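Local atomic coordinates of dimethyl-sulfide monooxygenase (Hyphomicrobium sulfonivorans, PDB entry 6AK1), a protein that oxidises dimethyl sulfide to methanethiol and formaldehyde with NADH and molecular oxygen, using FMN as cofactor, in the first step of dimethyl sulfide degradation. Residues Q18-W23 with E306-L311; L281-G286 with T406-Y411. All blocks are in the same frame, centred on the assembly; numbering follows the deposited sequence.

Both contacts belong to the TIM barrel of the luciferase-like monooxygenase fold, their centres 20 Å apart and their nearest atoms about 5 Å apart without touching. Their segments alternate along the chain: 18-23, then 281-286, 306-311 and 406-411. Contact 1 joins the loop after strand 6-12 to helix 305-316, whereas contact 2 seats helix 403-418 against strand 276-284 and the residues that follow it. Strand 393-397, paired with both 6-12 and 276-284, leads into helix 403-418. Contact 1 thus brings an early loop to a late helix, while contact 2 lays a late helix on a strand of the barrel wall.

Contact 1 of 2, residues Q18-W23 with E306-L311; sequences QSAGTW and EGMLAL
The peptide plane between Gly307 and Met308 receives the methyl of Ala20 on one face: Ala20 CB stands above the plane, close to the nitrogen end, 3.4 Å from Met308 N and 3.8 Å from Gly307 C. A second flat group, the Gln18-Ser19 peptide, is met obliquely, from a point well above its plane, with Met308 CE 3.6 Å from Gln18 O. The same methyl lies 3.7 Å from Ala20 N, above the plane of the next peptide but outside its rim, on the N-H side. Met308 reaches back in this way because its chain leaves with CG anti to the backbone N (chi1 -172°) and then bends at chi2 and chi3, which brings CE round towards the loop. Ala20 CB consequently has Met308 CB and Met308 CE both at 3.9 Å, as well as the helix backbone beneath it. Having no side chain, Gly307 puts nothing between its backbone and Ala20, and the CA atoms of Gly307 and Ala20 come within 5.3 Å.

The contact packs the loop between strand 6-12 and helix 36-48 of the TIM barrel on helix 305-316. Trp315 of that helix touches both Gln18 and Met308, while a backbone hydrogen bond ties Ala20 to Cys363. The Gln18 side chain is about 11 Å from those of Asp58 and Thr104, which probably bind FMN, as in related enzymes. With no hydrogen bond between the segments, the interface is buried and rests on van der Waals contact, so the fit depends on shape: a small methyl against bare helix backbone, flanked by a folded thioether chain.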
ATOM      1  N   GLN A  18      12.226  -5.170  -0.963  1.00 21.75           N
ATOM      2  CA  GLN A  18      11.990  -6.203  -1.961  1.00 25.97           C
ATOM      3  C   GLN A  18      13.279  -6.791  -2.534  1.00 26.27           C
ATOM      4  O   GLN A  18      13.204  -7.749  -3.313  1.00 26.12           O
ATOM      5  CB  GLN A  18      11.124  -5.648  -3.097  1.00 21.76           C
ATOM      6  CG  GLN A  18       9.763  -5.126  -2.654  1.00 24.51           C
ATOM      7  CD  GLN A  18       8.827  -6.234  -2.143  1.00 28.98           C
ATOM      8  OE1 GLN A  18       8.361  -6.195  -1.002  1.00 30.05           O
ATOM      9  NE2 GLN A  18       8.544  -7.209  -2.993  1.00 23.97           N
ATOM     10  N   SER A  19      14.454  -6.269  -2.155  1.00 21.78           N
ATOM     11  CA  SER A  19      15.738  -6.722  -2.686  1.00 24.72           C
ATOM     12  C   SER A  19      16.722  -6.970  -1.552  1.00 28.07           C
ATOM     13  O   SER A  19      16.736  -6.239  -0.557  1.00 30.45           O
ATOM     14  CB  SER A  19      16.343  -5.695  -3.651  1.00 25.98           C
ATOM     15  OG  SER A  19      15.590  -5.616  -4.852  1.00 27.66           O
ATOM     16  N   ALA A  20      17.574  -7.984  -1.721  1.00 23.98           N
ATOM     17  CA  ALA A  20      18.516  -8.401  -0.687  1.00 26.98           C
ATOM     18  C   ALA A  20      19.937  -8.022  -1.084  1.00 24.62           C
ATOM     19  O   ALA A  20      20.332  -8.228  -2.231  1.00 29.05           O
ATOM     20  CB  ALA A  20      18.421  -9.911  -0.447  1.00 23.06           C
ATOM     21  N   GLY A  21      20.703  -7.470  -0.138  1.00 23.23           N
ATOM     22  CA  GLY A  21      22.092  -7.124  -0.369  1.00 22.50           C
ATOM     23  C   GLY A  21      22.360  -5.858  -1.170  1.00 25.08           C
ATOM     24  O   GLY A  21      23.446  -5.275  -1.029  1.00 23.73           O
ATOM     25  N   THR A  22      21.412  -5.393  -1.993  1.00 23.95           N
ATOM     26  CA  THR A  22      21.652  -4.218  -2.835  1.00 21.55           C
ATOM     27  C   THR A  22      21.768  -2.907  -2.054  1.00 22.52           C
ATOM     28  O   THR A  22      22.158  -1.891  -2.646  1.00 18.63           O
ATOM     29  CB  THR A  22      20.555  -4.084  -3.887  1.00 22.38           C
ATOM     30  OG1 THR A  22      19.284  -4.040  -3.244  1.00 21.85           O
ATOM     31  CG2 THR A  22      20.586  -5.263  -4.877  1.00 24.46           C
ATOM     32  N   TRP A  23      21.452  -2.894  -0.753  1.00 20.92           N
ATOM     33  CA  TRP A  23      21.748  -1.724   0.065  1.00 20.76           C
ATOM     34  C   TRP A  23      23.241  -1.478   0.182  1.00 21.86           C
ATOM     35  O   TRP A  23      23.657  -0.376   0.555  1.00 23.16           O
ATOM     36  CB  TRP A  23      21.159  -1.884   1.461  1.00 20.12           C
ATOM     37  CG  TRP A  23      21.760  -3.009   2.238  1.00 21.36           C
ATOM     38  CD1 TRP A  23      21.355  -4.327   2.246  1.00 20.44           C
ATOM     39  CD2 TRP A  23      22.878  -2.930   3.131  1.00 20.63           C
ATOM     40  NE1 TRP A  23      22.147  -5.057   3.105  1.00 17.57           N
ATOM     41  CE2 TRP A  23      23.097  -4.230   3.647  1.00 20.11           C
ATOM     42  CE3 TRP A  23      23.719  -1.890   3.544  1.00 20.97           C
ATOM     43  CZ2 TRP A  23      24.115  -4.508   4.562  1.00 22.54           C
ATOM     44  CZ3 TRP A  23      24.734  -2.170   4.452  1.00 22.52           C
ATOM     45  CH2 TRP A  23      24.922  -3.471   4.949  1.00 22.44           C
ATOM     46  N   GLU A 306      21.237 -15.247   1.248  1.00 25.58           N
ATOM     47  CA  GLU A 306      20.653 -15.594   2.536  1.00 28.31           C
ATOM     48  C   GLU A 306      19.692 -14.524   3.046  1.00 28.72           C
ATOM     49  O   GLU A 306      18.800 -14.846   3.836  1.00 26.81           O
ATOM     50  CB  GLU A 306      21.759 -15.883   3.552  1.00 27.95           C
ATOM     51  CG  GLU A 306      22.445 -17.222   3.263  1.00 33.61           C
ATOM     52  CD  GLU A 306      22.875 -17.963   4.519  1.00 34.04           C
ATOM     53  OE1 GLU A 306      24.036 -17.798   4.941  1.00 38.93           O
ATOM     54  OE2 GLU A 306      22.050 -18.702   5.092  1.00 31.08           O
ATOM     55  N   GLY A 307      19.833 -13.273   2.599  1.00 28.27           N
ATOM     56  CA  GLY A 307      18.823 -12.272   2.901  1.00 22.20           C
ATOM     57  C   GLY A 307      17.515 -12.504   2.158  1.00 25.89           C
ATOM     58  O   GLY A 307      16.429 -12.283   2.709  1.00 24.99           O
ATOM     59  N   MET A 308      17.592 -12.938   0.896  1.00 20.91           N
ATOM     60  CA  MET A 308      16.363 -13.227   0.163  1.00 22.98           C
ATOM     61  C   MET A 308      15.698 -14.508   0.664  1.00 23.05           C
ATOM     62  O   MET A 308      14.474 -14.653   0.566  1.00 21.53           O
ATOM     63  CB  MET A 308      16.652 -13.317  -1.337  1.00 23.78           C
ATOM     64  CG  MET A 308      15.407 -13.424  -2.211  1.00 25.63           C
ATOM     65  SD  MET A 308      14.120 -12.173  -1.871  1.00 26.25           S
ATOM     66  CE  MET A 308      14.999 -10.649  -2.234  1.00 26.50           C
ATOM     67  N   LEU A 309      16.482 -15.444   1.210  1.00 24.43           N
ATOM     68  CA  LEU A 309      15.894 -16.641   1.804  1.00 22.48           C
ATOM     69  C   LEU A 309      15.141 -16.315   3.087  1.00 24.82           C
ATOM     70  O   LEU A 309      14.123 -16.951   3.394  1.00 22.59           O
ATOM     71  CB  LEU A 309      16.979 -17.684   2.066  1.00 23.13           C
ATOM     72  CG  LEU A 309      17.583 -18.232   0.771  1.00 26.34           C
ATOM     73  CD1 LEU A 309      18.724 -19.206   1.062  1.00 30.68           C
ATOM     74  CD2 LEU A 309      16.511 -18.892  -0.065  1.00 23.64           C
ATOM     75  N   ALA A 310      15.630 -15.339   3.859  1.00 20.88           N
ATOM     76  CA  ALA A 310      14.869 -14.893   5.017  1.00 20.07           C
ATOM     77  C   ALA A 310      13.531 -14.317   4.587  1.00 19.57           C
ATOM     78  O   ALA A 310      12.498 -14.609   5.198  1.00 22.81           O
ATOM     79  CB  ALA A 310      15.669 -13.864   5.823  1.00 23.92           C
ATOM     80  N   LEU A 311      13.527 -13.501   3.530  1.00 21.47           N
ATOM     81  CA  LEU A 311      12.280 -12.890   3.076  1.00 23.15           C
ATOM     82  C   LEU A 311      11.336 -13.943   2.522  1.00 23.33           C
ATOM     83  O   LEU A 311      10.145 -13.957   2.860  1.00 23.75           O
ATOM     84  CB  LEU A 311      12.559 -11.811   2.020  1.00 21.16           C
ATOM     85  CG  LEU A 311      13.204 -10.487   2.462  1.00 24.18           C
ATOM     86  CD1 LEU A 311      13.599  -9.653   1.253  1.00 24.78           C
ATOM     87  CD2 LEU A 311      12.272  -9.690   3.400  1.00 19.42           C
TER

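Contact 2 of 2, residues L281-G286 with T406-Y411; sequences LTVITG and TDFIDY
Tyr411 turns its CG anti to its own carbonyl carbon (chi1 -68°), and chi2 then sets the ring flat against Gly286; Phe408, one turn back on the helix, instead has CG anti to the backbone N (chi1 -162°), which carries its ring towards Val283. Gly286 CA sits 3.6 Å from the centroid of the Tyr411 ring, only 8° off the normal, a CH-pi contact almost over the centre. The Gly286 carbonyl carbon shares this face, with C 3.4 Å from Tyr411 CE1. Phe408 is used differently: its ring is met at the edge, near its plane, with CE2 4.2 Å from Val283 CG2.

This is barrel architecture, the inner wall of parallel strands carrying an outer layer of helices. Val283, on strand 276-284, and Phe408, on helix 403-418, both touch Leu396 of the adjoining strand 393-397, so the helix that follows this strand also packs on its neighbour. Val378 and Leu382 of helix 375-388 border the same apolar patch.

The side chains of Thr285 and Asp407 slide past each other in opposite directions, Thr285 CG2 4.1 Å from Asp407 CB. Polar links lie beside this touch: Thr285 OG1 hydrogen-bonds to Gly373 O, and a water accepts from Thr285 N (3.0 Å) and donates to Asp407 OD2 (2.9 Å), linking the Thr285 backbone to the helix. Lys295 NZ forms a salt bridge with Asp407 OD2 and a hydrogen bond with Thr285 O, so its charge probably offsets that of the carboxylate.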
ATOM      1  N   LEU A 281       6.321  -4.191  -9.475  1.00 19.47           N
ATOM      2  CA  LEU A 281       7.263  -4.240 -10.584  1.00 22.06           C
ATOM      3  C   LEU A 281       8.536  -3.523 -10.166  1.00 24.50           C
ATOM      4  O   LEU A 281       8.478  -2.477  -9.504  1.00 22.52           O
ATOM      5  CB  LEU A 281       6.703  -3.589 -11.853  1.00 19.79           C
ATOM      6  CG  LEU A 281       7.567  -3.668 -13.120  1.00 23.92           C
ATOM      7  CD1 LEU A 281       7.733  -5.134 -13.624  1.00 24.91           C
ATOM      8  CD2 LEU A 281       6.953  -2.827 -14.202  1.00 19.84           C
ATOM      9  N   THR A 282       9.676  -4.096 -10.549  1.00 23.11           N
ATOM     10  CA  THR A 282      10.989  -3.483 -10.380  1.00 22.99           C
ATOM     11  C   THR A 282      11.581  -3.209 -11.754  1.00 23.78           C
ATOM     12  O   THR A 282      11.731  -4.131 -12.564  1.00 25.54           O
ATOM     13  CB  THR A 282      11.918  -4.393  -9.579  1.00 24.30           C
ATOM     14  OG1 THR A 282      11.291  -4.728  -8.335  1.00 25.41           O
ATOM     15  CG2 THR A 282      13.264  -3.698  -9.335  1.00 21.32           C
ATOM     16  N   VAL A 283      11.947  -1.960 -12.003  1.00 23.17           N
ATOM     17  CA  VAL A 283      12.480  -1.525 -13.284  1.00 22.25           C
ATOM     18  C   VAL A 283      13.944  -1.147 -13.092  1.00 25.31           C
ATOM     19  O   VAL A 283      14.262  -0.253 -12.296  1.00 24.91           O
ATOM     20  CB  VAL A 283      11.676  -0.347 -13.854  1.00 19.99           C
ATOM     21  CG1 VAL A 283      12.318   0.172 -15.152  1.00 20.77           C
ATOM     22  CG2 VAL A 283      10.235  -0.762 -14.082  1.00 22.90           C
ATOM     23  N   ILE A 284      14.831  -1.830 -13.814  1.00 24.22           N
ATOM     24  CA  ILE A 284      16.230  -1.434 -13.943  1.00 25.48           C
ATOM     25  C   ILE A 284      16.412  -0.917 -15.363  1.00 28.76           C
ATOM     26  O   ILE A 284      16.202  -1.663 -16.332  1.00 27.64           O
ATOM     27  CB  ILE A 284      17.201  -2.597 -13.667  1.00 26.82           C
ATOM     28  CG1 ILE A 284      16.816  -3.389 -12.405  1.00 29.00           C
ATOM     29  CG2 ILE A 284      18.655  -2.083 -13.595  1.00 22.54           C
ATOM     30  CD1 ILE A 284      17.200  -2.720 -11.108  1.00 28.70           C
ATOM     31  N   THR A 285      16.816   0.344 -15.503  1.00 25.03           N
ATOM     32  CA  THR A 285      16.900   0.920 -16.840  1.00 24.12           C
ATOM     33  C   THR A 285      18.166   1.768 -16.969  1.00 27.23           C
ATOM     34  O   THR A 285      19.026   1.795 -16.079  1.00 25.76           O
ATOM     35  CB  THR A 285      15.626   1.714 -17.169  1.00 19.99           C
ATOM     36  OG1 THR A 285      15.755   2.295 -18.474  1.00 27.60           O
ATOM     37  CG2 THR A 285      15.404   2.820 -16.162  1.00 23.85           C
ATOM     38  N   GLY A 286      18.250   2.459 -18.104  1.00 30.69           N
ATOM     39  CA  GLY A 286      19.425   3.208 -18.508  1.00 27.30           C
ATOM     40  C   GLY A 286      19.272   3.637 -19.957  1.00 29.58           C
ATOM     41  O   GLY A 286      18.203   3.483 -20.556  1.00 26.06           O
ATOM     42  N   THR A 406      14.748   7.907  -9.501  1.00 22.09           N
ATOM     43  CA  THR A 406      15.425   8.892 -10.340  1.00 23.26           C
ATOM     44  C   THR A 406      15.646   8.375 -11.758  1.00 24.56           C
ATOM     45  O   THR A 406      15.417   9.106 -12.730  1.00 24.26           O
ATOM     46  CB  THR A 406      16.754   9.287  -9.697  1.00 26.53           C
ATOM     47  OG1 THR A 406      16.494   9.884  -8.420  1.00 25.16           O
ATOM     48  CG2 THR A 406      17.501  10.300 -10.575  1.00 25.78           C
ATOM     49  N   ASP A 407      16.094   7.121 -11.902  1.00 21.85           N
ATOM     50  CA  ASP A 407      16.286   6.562 -13.242  1.00 23.10           C
ATOM     51  C   ASP A 407      14.957   6.446 -13.989  1.00 26.61           C
ATOM     52  O   ASP A 407      14.882   6.747 -15.189  1.00 24.65           O
ATOM     53  CB  ASP A 407      16.955   5.188 -13.169  1.00 24.02           C
ATOM     54  CG  ASP A 407      18.448   5.263 -12.953  1.00 28.92           C
ATOM     55  OD1 ASP A 407      19.027   6.373 -13.046  1.00 31.55           O
ATOM     56  OD2 ASP A 407      19.045   4.187 -12.701  1.00 28.00           O
ATOM     57  N   PHE A 408      13.900   5.996 -13.303  1.00 21.52           N
ATOM     58  CA  PHE A 408      12.587   5.943 -13.939  1.00 23.44           C
ATOM     59  C   PHE A 408      12.165   7.313 -14.451  1.00 21.29           C
ATOM     60  O   PHE A 408      11.714   7.451 -15.594  1.00 23.82           O
ATOM     61  CB  PHE A 408      11.535   5.403 -12.973  1.00 20.77           C
ATOM     62  CG  PHE A 408      10.292   4.925 -13.664  1.00 20.23           C
ATOM     63  CD1 PHE A 408       9.258   5.798 -13.932  1.00 17.04           C
ATOM     64  CD2 PHE A 408      10.181   3.598 -14.082  1.00 21.49           C
ATOM     65  CE1 PHE A 408       8.126   5.373 -14.585  1.00 20.37           C
ATOM     66  CE2 PHE A 408       9.040   3.163 -14.738  1.00 19.60           C
ATOM     67  CZ  PHE A 408       8.016   4.050 -14.990  1.00 17.20           C
ATOM     68  N   ILE A 409      12.298   8.342 -13.612  1.00 23.94           N
ATOM     69  CA  ILE A 409      11.907   9.684 -14.034  1.00 25.10           C
ATOM     70  C   ILE A 409      12.762  10.151 -15.211  1.00 22.46           C
ATOM     71  O   ILE A 409      12.242  10.675 -16.197  1.00 23.72           O
ATOM     72  CB  ILE A 409      11.985  10.657 -12.845  1.00 25.68           C
ATOM     73  CG1 ILE A 409      11.009  10.212 -11.752  1.00 23.81           C
ATOM     74  CG2 ILE A 409      11.689  12.101 -13.298  1.00 24.71           C
ATOM     75  CD1 ILE A 409      11.137  11.004 -10.451  1.00 26.48           C
ATOM     76  N   ASP A 410      14.074   9.935 -15.145  1.00 24.53           N
ATOM     77  CA  ASP A 410      14.966  10.479 -16.171  1.00 26.80           C
ATOM     78  C   ASP A 410      14.823   9.752 -17.508  1.00 26.31           C
ATOM     79  O   ASP A 410      14.816  10.390 -18.567  1.00 25.50           O
ATOM     80  CB  ASP A 410      16.418  10.419 -15.687  1.00 25.41           C
ATOM     81  CG  ASP A 410      16.677  11.354 -14.508  1.00 27.05           C
ATOM     82  OD1 ASP A 410      15.844  12.240 -14.252  1.00 27.91           O
ATOM     83  OD2 ASP A 410      17.711  11.203 -13.840  1.00 28.23           O
ATOM     84  N   TYR A 411      14.737   8.424 -17.485  1.00 25.42           N
ATOM     85  CA  TYR A 411      14.820   7.614 -18.698  1.00 24.84           C
ATOM     86  C   TYR A 411      13.468   7.164 -19.238  1.00 27.82           C
ATOM     87  O   TYR A 411      13.324   7.033 -20.455  1.00 30.64           O
ATOM     88  CB  TYR A 411      15.649   6.356 -18.452  1.00 25.02           C
ATOM     89  CG  TYR A 411      17.124   6.540 -18.199  1.00 25.78           C
ATOM     90  CD1 TYR A 411      17.996   6.797 -19.246  1.00 25.12           C
ATOM     91  CD2 TYR A 411      17.651   6.382 -16.923  1.00 24.33           C
ATOM     92  CE1 TYR A 411      19.341   6.933 -19.025  1.00 24.06           C
ATOM     93  CE2 TYR A 411      19.002   6.513 -16.691  1.00 29.50           C
ATOM     94  CZ  TYR A 411      19.847   6.786 -17.757  1.00 29.96           C
ATOM     95  OH  TYR A 411      21.203   6.909 -17.557  1.00 32.43           O
TER
HETATM   96  O   HOH W   1      17.279   1.924 -13.036  1.00 19.55           O